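Probable methyltransferase (Bordetella pertussis, PDB 3KTY) probably binds RNA and methylates it with S-adenosyl-L-methionine, as a TrmH-family enzyme of the SPOUT superfamily represented here by its methyltransferase domain. Local coordinates at residues 32-37 against 167-172; 80-85 against 118-123; 12-17 against 38-43. All coordinates share one frame; numbering follows the deposited sequence.

Contact 1. Residues 32-37 against 167-172; sequences KTMGFG and ELRYAL
The F36 ring points its far rim at the helix of R169, L168 and L172. Near the plane of the ring lie the backbone N of R169, 3.9 Å from F36 CZ, and the methyl L172 CD1, 4.0 Å from F36 CE1. L168 CB approaches obliquely, off the plane on the side of F13, 3.7 Å from F36 CZ, with the two side chains crossing at about a right angle. F36 CG stands anti to its own carbonyl carbon (chi1 -60°), which starts the ring toward the helix. F13 presents its edge to one face of the ring; F8, its plane at about 30°, and V11 also pack against F36.

The second flat group, the guanidinium of R169, takes M34 O at its edge. The bond from R169 NH1 to M34 O is 2.9 Å long and moderately bent, and the donor stands well above the carbonyl plane, 64° out of it. The arginine chain is extended from CG to NE, so its aliphatic part passes over the same oxygen, R169 CD lying 3.2 Å from M34 O. Beside it the bent selenomethionine M34 crosses at about a right angle and rests SE on R169 CD at 3.9 Å. R169 NE is bonded in addition to P147 O of the second subunit, so one buried arginine ties this turn to the dimer interface, where M34 also packs on L163 of that subunit.

The turn itself ends helix 21-33: G35, with positive phi, bonds back through its N to K32 O. The contact is thus a Schellman motif docked on the C-terminal helix 157-172, on one side of the sheet of an alpha/beta SPOUT domain.

Contact 2. Residues 80-85 against 118-123; sequences APVTLA and AGVVAI
V82 and A122 fit together like a fork over a peg in a parallel beta pair of the alpha-beta-alpha sandwich, strands 84-89 and 121-125; V82 sits in the turn leading into strand 84-89. Both methyls of V82 straddle the single A122 CB, V82 CG1 and V82 CG2 each lying 3.8 Å from it. V82 CG1 is anti to its backbone N (chi1 174°) and settles over the V120 carbonyl as well. The side chain of V120 crosses that of V82 at about a right angle, and its CB and CG2 press against P81 O in the turn before the strand, V120 CB at 3.4 Å. A85, further along the same face, adds only a small methyl beside A122.

On the other face of the sheet, L84 and V121 make a looser pair, with L84 CB 4.2 Å from V121 CG2. That face carries helix 102-115, whose A109, H112 and L113 receive V121; the face of A85 and A122 instead turns A122 toward I14 of the next strand.

The backbones are stitched by few bonds. V120 O is gripped twice, by T83 N and by L84 N, the latter nearly in line with the carbonyl, as the chain enters the strand. Past it, A122 N gives a bond of 2.8 Å to L84 O, and L84 O is also approached by V121 CA.

At the start of the pair, before the strands proper, a side chain takes over from the backbone. T83 OG1 sits between its own N and carbonyl carbon (chi1 58°), next to G119, which has no side chain to hinder it. The hydroxyl is also hydrogen-bonded to H112 NE2 of helix 102-115, and it receives V120 N at 2.7 Å with an N-H...O angle of 159°.

Contact 3. Residues 12-17 against 38-43; sequences RFIMTQ and ELVLVA
F13, M15 and Q17 of 12-17 alternate their backbone bonds with E38, V40 and V42 of 38-43, a parallel ladder of five. F13 N reaches E38 O, V40 N reaches F13 O, M15 N reaches V40 O, V42 N reaches M15 O, and Q17 N closes the series on V42 O at 2.7 Å. All five are close to straight, none below 158° at the hydrogen. The short axes approach to 4.7 Å and run at 24° to each other, the twist of a parallel sheet. Between the rungs, CA-H groups add weaker contacts, such as I14 CA to V40 O at 3.3 Å.

Apolar groups pair on each face. I14 CG1, anti to its carbonyl carbon (chi1 -53°), is set beside V40 CB at 3.9 Å, while I14 CG2 reaches diagonally to V42 CG2 at 3.8 Å. T16 joins this face through its methyl, CG2 lying beside V42 CB. On the face of F13, L39, M15 and L41, the SE of selenomethionine M15 rests against two leucine methyls that lie on the same side of it, 4.0 Å from L39 CD1 and 3.9 Å from L41 CD2. The F13 ring has E38 O at its edge, in plane.

Polar side chains stand at the ends. R12 and E38 run side by side and touch through their aliphatic parts, CG to CG at 3.7 Å, yet their opposite charges stay apart. At the far end the amide oxygen of Q17 rests near A43 CB.

Strand 11-16 is bonded on its other side to strand 121-125, and T16 OG1 to L125 O. Helix 75-79 packs on I14 and V42; helices 21-33 and 157-172 pack on the sheet face that carries F13 and M15. Helix 21-33 makes the crossover of this beta-alpha-beta unit.

In the fold
Contact 3 closes first along the chain, then contact 2; contact 1 runs from the end of helix 21-33 to the C-terminal helix, so it encloses contact 2 and interleaves with contact 3. Contacts 2 and 3 belong to one parallel sheet, their centres about 13 Å apart, joined where strand 121-125 lies beside strand 11-16 with V121 O and I123 O facing R12 N and I14 N. Contact 1 lies about 16 Å from the centre of each and sits against the sheet through F36 on F13 and L168 on F13 and I123. Contacts 2 and 3 build the sheet, while contact 1 joins it to the helical layer and meets the second subunit.

Contact 1. Residues 32-37 against 167-172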
loop_
_atom_site.group_PDB
_atom_site.type_symbol
_atom_site.label_atom_id
_atom_site.label_comp_id
_atom_site.label_asym_id
_atom_site.label_seq_id
_atom_site.Cartn_x
_atom_site.Cartn_y
_atom_site.Cartn_z
ATOM N N LYS A 32 -3.944 8.071 -7.892
ATOM C CA LYS A 32 -5.322 8.390 -8.115
ATOM C C LYS A 32 -6.221 7.652 -7.134
ATOM O O LYS A 32 -7.189 8.232 -6.655
ATOM C CB LYS A 32 -5.747 8.091 -9.549
ATOM C CG LYS A 32 -7.015 8.810 -9.901
ATOM C CD LYS A 32 -7.371 8.600 -11.347
ATOM C CE LYS A 32 -8.509 9.528 -11.768
ATOM N NZ LYS A 32 -9.336 8.870 -12.814
ATOM N N THR A 33 -5.931 6.374 -6.856
ATOM C CA THR A 33 -6.790 5.616 -5.950
ATOM C C THR A 33 -6.865 6.231 -4.559
ATOM O O THR A 33 -7.805 5.969 -3.815
ATOM C CB THR A 33 -6.397 4.109 -5.798
ATOM O OG1 THR A 33 -5.169 3.980 -5.060
ATOM C CG2 THR A 33 -6.257 3.469 -7.129
HETATM N N MSE A 34 -5.845 6.994 -4.201
HETATM C CA MSE A 34 -5.780 7.704 -2.937
HETATM C C MSE A 34 -6.325 9.124 -3.045
HETATM O O MSE A 34 -6.306 9.875 -2.089
HETATM C CB MSE A 34 -4.325 7.714 -2.402
HETATM C CG MSE A 34 -3.785 6.266 -2.050
HETATM SE SE MSE A 34 -5.040 5.288 -0.836
HETATM C CE MSE A 34 -4.813 3.486 -1.557
ATOM N N GLY A 35 -6.801 9.499 -4.218
ATOM C CA GLY A 35 -7.358 10.823 -4.389
ATOM C C GLY A 35 -6.383 11.883 -4.887
ATOM O O GLY A 35 -6.749 13.038 -4.966
ATOM N N PHE A 36 -5.166 11.508 -5.258
ATOM C CA PHE A 36 -4.217 12.503 -5.754
ATOM C C PHE A 36 -4.085 12.538 -7.281
ATOM O O PHE A 36 -4.146 11.509 -7.950
ATOM C CB PHE A 36 -2.861 12.320 -5.095
ATOM C CG PHE A 36 -2.903 12.452 -3.589
ATOM C CD1 PHE A 36 -2.874 13.708 -2.988
ATOM C CD2 PHE A 36 -2.999 11.325 -2.764
ATOM C CE1 PHE A 36 -2.911 13.839 -1.562
ATOM C CE2 PHE A 36 -3.029 11.446 -1.324
ATOM C CZ PHE A 36 -2.983 12.704 -0.733
ATOM N N GLY A 37 -3.872 13.720 -7.839
ATOM C CA GLY A 37 -3.776 13.799 -9.284
ATOM C C GLY A 37 -2.461 14.300 -9.840
ATOM O O GLY A 37 -2.329 14.420 -11.058
ATOM N N GLU A 167 -1.038 7.040 3.585
ATOM C CA GLU A 167 -0.763 7.865 4.788
ATOM C C GLU A 167 -1.197 9.318 4.659
ATOM O O GLU A 167 -1.830 9.901 5.556
ATOM C CB GLU A 167 0.730 7.814 5.080
ATOM C CG GLU A 167 1.124 6.401 5.699
ATOM C CD GLU A 167 0.549 6.148 7.104
ATOM O OE1 GLU A 167 0.126 7.104 7.780
ATOM O OE2 GLU A 167 0.516 4.983 7.552
ATOM N N LEU A 168 -0.877 9.894 3.507
ATOM C CA LEU A 168 -1.244 11.252 3.223
ATOM C C LEU A 168 -2.732 11.409 3.110
ATOM O O LEU A 168 -3.311 12.331 3.637
ATOM C CB LEU A 168 -0.567 11.725 1.941
ATOM C CG LEU A 168 0.898 12.099 2.174
ATOM C CD1 LEU A 168 1.554 12.339 0.846
ATOM C CD2 LEU A 168 0.942 13.341 3.046
ATOM N N ARG A 169 -3.370 10.507 2.409
ATOM C CA ARG A 169 -4.814 10.581 2.343
ATOM C C ARG A 169 -5.436 10.533 3.743
ATOM O O ARG A 169 -6.298 11.335 4.114
ATOM C CB ARG A 169 -5.340 9.425 1.480
ATOM C CG ARG A 169 -6.830 9.247 1.547
ATOM C CD ARG A 169 -7.326 8.206 0.463
ATOM N NE ARG A 169 -8.777 8.249 0.471
ATOM C CZ ARG A 169 -9.501 9.193 -0.109
ATOM N NH1 ARG A 169 -8.918 10.146 -0.810
ATOM N NH2 ARG A 169 -10.814 9.185 0.014
ATOM N N TYR A 170 -4.993 9.576 4.529
ATOM C CA TYR A 170 -5.599 9.414 5.830
ATOM C C TYR A 170 -5.399 10.685 6.642
ATOM O O TYR A 170 -6.281 11.119 7.383
ATOM C CB TYR A 170 -5.004 8.210 6.587
ATOM C CG TYR A 170 -5.862 7.810 7.764
ATOM C CD1 TYR A 170 -6.946 6.945 7.588
ATOM C CD2 TYR A 170 -5.629 8.331 9.040
ATOM C CE1 TYR A 170 -7.772 6.580 8.659
ATOM C CE2 TYR A 170 -6.442 7.943 10.136
ATOM C CZ TYR A 170 -7.505 7.088 9.935
ATOM O OH TYR A 170 -8.319 6.739 11.002
ATOM N N ALA A 171 -4.212 11.243 6.541
ATOM C CA ALA A 171 -3.909 12.402 7.368
ATOM C C ALA A 171 -4.679 13.668 6.877
ATOM O O ALA A 171 -4.969 14.560 7.654
ATOM C CB ALA A 171 -2.406 12.637 7.453
ATOM N N LEU A 172 -5.111 13.667 5.620
ATOM C CA LEU A 172 -5.798 14.812 5.069
ATOM C C LEU A 172 -7.314 14.744 5.185
ATOM O O LEU A 172 -7.996 15.770 5.173
ATOM C CB LEU A 172 -5.390 15.013 3.596
ATOM C CG LEU A 172 -3.958 15.437 3.274
ATOM C CD1 LEU A 172 -3.860 15.805 1.797
ATOM C CD2 LEU A 172 -3.537 16.629 4.130
#

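Contact 2. Residues 80-85 against 118-123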
loop_
_atom_site.group_PDB
_atom_site.type_symbol
_atom_site.label_atom_id
_atom_site.label_comp_id
_atom_site.label_asym_id
_atom_site.label_seq_id
_atom_site.Cartn_x
_atom_site.Cartn_y
_atom_site.Cartn_z
ATOM N N ALA A 80 10.793 23.812 -7.221
ATOM C CA ALA A 80 10.600 25.263 -7.149
ATOM C C ALA A 80 9.285 25.651 -6.471
ATOM O O ALA A 80 9.296 26.488 -5.601
ATOM C CB ALA A 80 10.740 25.942 -8.518
ATOM N N PRO A 81 8.148 25.043 -6.841
ATOM C CA PRO A 81 6.981 25.564 -6.117
ATOM C C PRO A 81 6.699 24.838 -4.786
ATOM O O PRO A 81 5.697 25.079 -4.135
ATOM C CB PRO A 81 5.817 25.353 -7.096
ATOM C CG PRO A 81 6.362 24.484 -8.235
ATOM C CD PRO A 81 7.764 24.063 -7.865
ATOM N N VAL A 82 7.592 23.988 -4.340
ATOM C CA VAL A 82 7.240 23.206 -3.190
ATOM C C VAL A 82 7.695 23.862 -1.911
ATOM O O VAL A 82 8.848 24.231 -1.794
ATOM C CB VAL A 82 7.830 21.796 -3.294
ATOM C CG1 VAL A 82 7.570 21.030 -1.981
ATOM C CG2 VAL A 82 7.211 21.073 -4.511
ATOM N N THR A 83 6.796 23.959 -0.930
ATOM C CA THR A 83 7.147 24.536 0.369
ATOM C C THR A 83 7.568 23.535 1.443
ATOM O O THR A 83 8.250 23.904 2.389
ATOM C CB THR A 83 6.050 25.488 0.908
ATOM O OG1 THR A 83 4.804 24.793 1.024
ATOM C CG2 THR A 83 5.876 26.670 -0.009
ATOM N N LEU A 84 7.181 22.273 1.284
ATOM C CA LEU A 84 7.562 21.208 2.221
ATOM C C LEU A 84 7.749 19.892 1.449
ATOM O O LEU A 84 6.800 19.337 0.892
ATOM C CB LEU A 84 6.509 21.038 3.328
ATOM C CG LEU A 84 6.800 19.870 4.279
ATOM C CD1 LEU A 84 8.152 20.041 4.973
ATOM C CD2 LEU A 84 5.656 19.627 5.321
ATOM N N ALA A 85 8.984 19.420 1.388
ATOM C CA ALA A 85 9.285 18.296 0.549
ATOM C C ALA A 85 9.901 17.207 1.356
ATOM O O ALA A 85 10.890 17.436 2.037
ATOM C CB ALA A 85 10.204 18.685 -0.586
ATOM N N ALA A 118 -1.018 28.750 0.634
ATOM C CA ALA A 118 -0.679 28.079 -0.611
ATOM C C ALA A 118 0.593 27.230 -0.503
ATOM O O ALA A 118 1.362 27.131 -1.455
ATOM C CB ALA A 118 -0.573 29.106 -1.751
ATOM N N GLY A 119 0.804 26.620 0.661
ATOM C CA GLY A 119 1.860 25.642 0.830
ATOM C C GLY A 119 1.670 24.466 -0.120
ATOM O O GLY A 119 0.575 24.167 -0.563
ATOM N N VAL A 120 2.768 23.823 -0.471
ATOM C CA VAL A 120 2.720 22.717 -1.379
ATOM C C VAL A 120 3.602 21.666 -0.798
ATOM O O VAL A 120 4.722 21.943 -0.355
ATOM C CB VAL A 120 3.276 23.071 -2.761
ATOM C CG1 VAL A 120 3.300 21.812 -3.631
ATOM C CG2 VAL A 120 2.411 24.110 -3.377
ATOM N N VAL A 121 3.097 20.443 -0.794
ATOM C CA VAL A 121 3.839 19.363 -0.187
ATOM C C VAL A 121 4.255 18.412 -1.265
ATOM O O VAL A 121 3.473 18.084 -2.161
ATOM C CB VAL A 121 2.996 18.605 0.903
ATOM C CG1 VAL A 121 3.689 17.314 1.318
ATOM C CG2 VAL A 121 2.807 19.482 2.097
ATOM N N ALA A 122 5.491 17.955 -1.177
ATOM C CA ALA A 122 5.927 16.937 -2.103
ATOM C C ALA A 122 6.549 15.783 -1.385
ATOM O O ALA A 122 7.276 15.943 -0.381
ATOM C CB ALA A 122 6.908 17.506 -3.179
ATOM N N ILE A 123 6.247 14.611 -1.933
ATOM C CA ILE A 123 6.944 13.382 -1.622
ATOM C C ILE A 123 7.870 13.044 -2.756
ATOM O O ILE A 123 7.437 12.961 -3.894
ATOM C CB ILE A 123 5.953 12.235 -1.502
ATOM C CG1 ILE A 123 4.887 12.610 -0.478
ATOM C CG2 ILE A 123 6.684 10.964 -1.002
ATOM C CD1 ILE A 123 5.468 12.848 0.888
#

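Contact 3. Residues 12-17 against 38-43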
loop_
_atom_site.group_PDB
_atom_site.type_symbol
_atom_site.label_atom_id
_atom_site.label_comp_id
_atom_site.label_asym_id
_atom_site.label_seq_id
_atom_site.Cartn_x
_atom_site.Cartn_y
_atom_site.Cartn_z
ATOM N N ARG A 12 2.132 16.740 -4.127
ATOM C CA ARG A 12 2.783 16.244 -5.353
ATOM C C ARG A 12 3.686 15.095 -5.101
ATOM O O ARG A 12 4.408 15.104 -4.104
ATOM C CB ARG A 12 3.664 17.332 -5.948
ATOM C CG ARG A 12 2.850 18.263 -6.711
ATOM C CD ARG A 12 3.149 19.607 -6.265
ATOM N NE ARG A 12 3.963 20.222 -7.263
ATOM C CZ ARG A 12 3.604 21.283 -7.960
ATOM N NH1 ARG A 12 2.438 21.879 -7.770
ATOM N NH2 ARG A 12 4.435 21.729 -8.848
ATOM N N PHE A 13 3.708 14.141 -6.035
ATOM C CA PHE A 13 4.607 12.977 -5.941
ATOM C C PHE A 13 5.629 12.993 -7.058
ATOM O O PHE A 13 5.296 12.950 -8.239
ATOM C CB PHE A 13 3.817 11.659 -5.971
ATOM C CG PHE A 13 2.765 11.566 -4.894
ATOM C CD1 PHE A 13 2.998 10.849 -3.740
ATOM C CD2 PHE A 13 1.574 12.249 -5.020
ATOM C CE1 PHE A 13 2.044 10.783 -2.732
ATOM C CE2 PHE A 13 0.618 12.183 -4.039
ATOM C CZ PHE A 13 0.850 11.460 -2.896
ATOM N N ILE A 14 6.883 13.029 -6.651
ATOM C CA ILE A 14 7.994 13.172 -7.547
ATOM C C ILE A 14 8.855 11.924 -7.653
ATOM O O ILE A 14 9.499 11.519 -6.692
ATOM C CB ILE A 14 8.851 14.385 -7.146
ATOM C CG1 ILE A 14 7.924 15.595 -7.036
ATOM C CG2 ILE A 14 9.970 14.621 -8.211
ATOM C CD1 ILE A 14 8.627 16.898 -6.702
HETATM N N MSE A 15 8.867 11.326 -8.842
HETATM C CA MSE A 15 9.730 10.181 -9.097
HETATM C C MSE A 15 11.014 10.586 -9.808
HETATM O O MSE A 15 10.968 11.121 -10.914
HETATM C CB MSE A 15 9.001 9.187 -9.998
HETATM C CG MSE A 15 7.800 8.489 -9.368
HETATM SE SE MSE A 15 6.879 7.530 -10.800
HETATM C CE MSE A 15 7.974 5.873 -10.881
ATOM N N THR A 16 12.158 10.326 -9.199
ATOM C CA THR A 16 13.408 10.630 -9.883
ATOM C C THR A 16 14.052 9.462 -10.666
ATOM O O THR A 16 14.176 8.333 -10.184
ATOM C CB THR A 16 14.455 11.217 -8.932
ATOM O OG1 THR A 16 14.901 10.193 -8.040
ATOM C CG2 THR A 16 13.888 12.399 -8.156
ATOM N N GLN A 17 14.470 9.764 -11.887
ATOM C CA GLN A 17 15.117 8.785 -12.742
ATOM C C GLN A 17 14.258 7.547 -13.031
ATOM O O GLN A 17 14.800 6.461 -13.170
ATOM C CB GLN A 17 16.450 8.358 -12.132
ATOM C CG GLN A 17 17.605 9.232 -12.502
ATOM C CD GLN A 17 17.899 10.280 -11.457
ATOM O OE1 GLN A 17 17.519 11.448 -11.602
ATOM N NE2 GLN A 17 18.593 9.876 -10.399
ATOM N N GLU A 38 -1.505 14.602 -8.959
ATOM C CA GLU A 38 -0.279 15.315 -9.329
ATOM C C GLU A 38 0.985 14.469 -9.305
ATOM O O GLU A 38 1.602 14.246 -8.255
ATOM C CB GLU A 38 -0.084 16.541 -8.428
ATOM C CG GLU A 38 0.103 17.819 -9.166
ATOM C CD GLU A 38 -1.164 18.255 -9.855
ATOM O OE1 GLU A 38 -2.147 18.540 -9.131
ATOM O OE2 GLU A 38 -1.177 18.301 -11.112
ATOM N N LEU A 39 1.403 14.047 -10.484
ATOM C CA LEU A 39 2.597 13.228 -10.616
ATOM C C LEU A 39 3.667 13.954 -11.439
ATOM O O LEU A 39 3.393 14.468 -12.499
ATOM C CB LEU A 39 2.254 11.909 -11.293
ATOM C CG LEU A 39 3.430 10.965 -11.602
ATOM C CD1 LEU A 39 3.982 10.295 -10.364
ATOM C CD2 LEU A 39 2.947 9.911 -12.563
ATOM N N VAL A 40 4.886 13.948 -10.922
ATOM C CA VAL A 40 5.995 14.615 -11.516
ATOM C C VAL A 40 7.160 13.654 -11.713
ATOM O O VAL A 40 7.535 12.918 -10.807
ATOM C CB VAL A 40 6.470 15.804 -10.605
ATOM C CG1 VAL A 40 7.648 16.529 -11.286
ATOM C CG2 VAL A 40 5.340 16.782 -10.356
ATOM N N LEU A 41 7.744 13.676 -12.887
ATOM C CA LEU A 41 8.930 12.883 -13.178
ATOM C C LEU A 41 10.163 13.769 -13.346
ATOM O O LEU A 41 10.106 14.764 -14.052
ATOM C CB LEU A 41 8.729 12.176 -14.495
ATOM C CG LEU A 41 7.542 11.202 -14.671
ATOM C CD1 LEU A 41 7.808 10.401 -15.891
ATOM C CD2 LEU A 41 7.441 10.282 -13.483
ATOM N N VAL A 42 11.272 13.403 -12.710
ATOM C CA VAL A 42 12.533 14.095 -12.908
ATOM C C VAL A 42 13.547 13.185 -13.628
ATOM O O VAL A 42 13.813 12.063 -13.186
ATOM C CB VAL A 42 13.125 14.567 -11.568
ATOM C CG1 VAL A 42 14.593 14.977 -11.730
ATOM C CG2 VAL A 42 12.288 15.714 -10.990
ATOM N N ALA A 43 14.078 13.661 -14.748
ATOM C CA ALA A 43 15.145 12.980 -15.487
ATOM C C ALA A 43 14.799 11.546 -15.829
ATOM O O ALA A 43 15.519 10.636 -15.473
ATOM C CB ALA A 43 16.481 13.033 -14.722
#